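PDB 2AWP: iron Super-Oxide Dismutase from Plasmodium knowlesi, which probably catalyses, with an iron cofactor, the dismutation of toxic superoxide radicals to hydrogen peroxide and molecular oxygen. Local coordinates for residues A[125-130]-A[143-148]. Residues are numbered along the deposited sequence; the frame is centred on the assembly and turned at random.
Sequences WLVLNN and GNPIKD
With CG anti to its carbonyl carbon (chi1 -56°), Trp125 swings its indole off the strand toward Pro145, and Val127, two residues on, sets CG1 likewise anti to its own carbonyl carbon and aims it at the same proline. The setting is the C-terminal alpha/beta domain of an iron/manganese superoxide dismutase: 125-129 belongs to the central strand of a three-stranded antiparallel sheet, and 143-148 carries the short, weakly bonded helix of the connection between the sheet's two outer strands. The Trp125-Pro145 pair is a CH-pi contact by its geometry, since Pro145 CD stands 3.6 Å from the centroid of the five-membered ring and only 15° off the ring normal. Next to it, Pro145 CG rests 3.7 Å from Val127 CG1, so one pyrrolidine ring touches both strand side chains. The benzo part of the indole meets Asn144 obliquely, with CZ2 3.4 Å from Asn144 CB. Asn144 is the N-cap of the helix, and its OD1 accepts from two backbone N-H groups: Lys147 N donates nearly straight (174°), whereas the bond from Ile146 N is weak. Asn144 ND2 is hydrogen-bonded to Asn73 OD1 on helix 62-79, and Asn73 also touches the indole. Trp125 lies about 8 Å from Asp158, a probable iron ligand, side chain to side chain, consistent with a place in the packing around the metal site. The indole NE1 is hydrogen-bonded to Thr139 OG1, the same hydroxyl that bonds Gly143 O.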
loop_
_atom_site.group_PDB
_atom_site.type_symbol
_atom_site.label_atom_id
_atom_site.label_comp_id
_atom_site.label_asym_id
_atom_site.label_seq_id
_atom_site.Cartn_x
_atom_site.Cartn_y
_atom_site.Cartn_z
ATOM N N TRP A 125 -3.499 12.551 8.922
ATOM C CA TRP A 125 -4.432 12.927 9.985
ATOM C C TRP A 125 -4.308 14.409 10.364
ATOM O O TRP A 125 -3.219 14.970 10.348
ATOM C CB TRP A 125 -4.176 12.096 11.250
ATOM C CG TRP A 125 -4.235 10.640 11.041
ATOM C CD1 TRP A 125 -3.208 9.828 10.638
ATOM C CD2 TRP A 125 -5.379 9.798 11.207
ATOM N NE1 TRP A 125 -3.640 8.546 10.551
ATOM C CE2 TRP A 125 -4.970 8.488 10.898
ATOM C CE3 TRP A 125 -6.706 10.021 11.620
ATOM C CZ2 TRP A 125 -5.839 7.385 10.969
ATOM C CZ3 TRP A 125 -7.591 8.911 11.677
ATOM C CH2 TRP A 125 -7.142 7.615 11.359
ATOM N N LEU A 126 -5.450 15.029 10.682
ATOM C CA LEU A 126 -5.443 16.219 11.497
ATOM C C LEU A 126 -5.779 15.710 12.886
ATOM O O LEU A 126 -6.759 14.967 13.053
ATOM C CB LEU A 126 -6.484 17.252 11.038
ATOM C CG LEU A 126 -6.590 18.489 11.942
ATOM C CD1 LEU A 126 -5.287 19.285 11.949
ATOM C CD2 LEU A 126 -7.794 19.339 11.483
ATOM N N VAL A 127 -4.949 16.083 13.866
ATOM C CA VAL A 127 -5.143 15.605 15.244
ATOM C C VAL A 127 -4.996 16.756 16.237
ATOM O O VAL A 127 -4.277 17.714 15.976
ATOM C CB VAL A 127 -4.196 14.413 15.668
ATOM C CG1 VAL A 127 -3.925 13.415 14.509
ATOM C CG2 VAL A 127 -2.898 14.902 16.252
ATOM N N LEU A 128 -5.717 16.661 17.350
ATOM C CA LEU A 128 -5.413 17.500 18.492
ATOM C C LEU A 128 -4.390 16.736 19.317
ATOM O O LEU A 128 -4.696 15.709 19.888
ATOM C CB LEU A 128 -6.664 17.795 19.321
ATOM C CG LEU A 128 -6.503 18.846 20.430
ATOM C CD1 LEU A 128 -6.401 20.267 19.831
ATOM C CD2 LEU A 128 -7.651 18.735 21.494
ATOM N N ASN A 129 -3.175 17.270 19.378
ATOM C CA ASN A 129 -2.103 16.583 20.083
ATOM C C ASN A 129 -2.250 16.648 21.617
ATOM O O ASN A 129 -3.197 17.241 22.157
ATOM C CB ASN A 129 -0.724 17.025 19.552
ATOM C CG ASN A 129 -0.263 18.389 20.084
ATOM O OD1 ASN A 129 -0.855 18.970 21.000
ATOM N ND2 ASN A 129 0.791 18.921 19.474
ATOM N N ASN A 130 -1.326 16.005 22.315
ATOM C CA ASN A 130 -1.420 15.896 23.776
ATOM C C ASN A 130 -1.043 17.222 24.491
ATOM O O ASN A 130 -1.055 17.297 25.727
ATOM C CB ASN A 130 -0.601 14.702 24.260
ATOM C CG ASN A 130 -1.075 13.387 23.643
ATOM O OD1 ASN A 130 -2.285 13.159 23.488
ATOM N ND2 ASN A 130 -0.119 12.522 23.282
ATOM N N GLY A 143 -2.239 1.895 10.963
ATOM C CA GLY A 143 -1.904 2.669 12.154
ATOM C C GLY A 143 -2.781 3.889 12.339
ATOM O O GLY A 143 -3.242 4.483 11.369
ATOM N N ASN A 144 -3.021 4.264 13.591
ATOM C CA ASN A 144 -3.681 5.550 13.830
ATOM C C ASN A 144 -3.231 6.218 15.130
ATOM O O ASN A 144 -2.593 5.572 15.984
ATOM C CB ASN A 144 -5.208 5.440 13.699
ATOM C CG ASN A 144 -5.838 4.547 14.766
ATOM O OD1 ASN A 144 -5.557 4.682 15.968
ATOM N ND2 ASN A 144 -6.714 3.657 14.332
ATOM N N PRO A 145 -3.504 7.513 15.262
ATOM C CA PRO A 145 -3.076 8.249 16.468
ATOM C C PRO A 145 -3.649 7.760 17.832
ATOM O O PRO A 145 -3.055 8.035 18.857
ATOM C CB PRO A 145 -3.501 9.706 16.164
ATOM C CG PRO A 145 -3.559 9.758 14.619
ATOM C CD PRO A 145 -4.151 8.402 14.279
ATOM N N ILE A 146 -4.807 7.095 17.846
ATOM C CA ILE A 146 -5.362 6.543 19.090
ATOM C C ILE A 146 -4.470 5.413 19.596
ATOM O O ILE A 146 -4.064 5.404 20.772
ATOM C CB ILE A 146 -6.824 6.081 18.920
ATOM C CG1 ILE A 146 -7.716 7.292 18.603
ATOM C CG2 ILE A 146 -7.339 5.333 20.184
ATOM C CD1 ILE A 146 -9.135 6.930 18.224
ATOM N N LYS A 147 -4.145 4.474 18.702
ATOM C CA LYS A 147 -3.208 3.411 19.022
ATOM C C LYS A 147 -1.870 3.993 19.418
ATOM O O LYS A 147 -1.327 3.615 20.447
ATOM C CB LYS A 147 -3.047 2.416 17.864
ATOM C CG LYS A 147 -2.169 1.233 18.192
ATOM C CD LYS A 147 -2.731 0.455 19.369
ATOM C CE LYS A 147 -1.914 -0.758 19.715
ATOM N NZ LYS A 147 -2.805 -1.966 19.757
ATOM N N ASP A 148 -1.348 4.923 18.628
ATOM C CA ASP A 148 -0.045 5.529 18.931
ATOM C C ASP A 148 -0.075 6.446 20.159
ATOM O O ASP A 148 0.981 6.818 20.666
ATOM C CB ASP A 148 0.456 6.344 17.726
ATOM C CG ASP A 148 0.657 5.489 16.459
ATOM O OD1 ASP A 148 0.689 4.230 16.535
ATOM O OD2 ASP A 148 0.813 6.094 15.374
#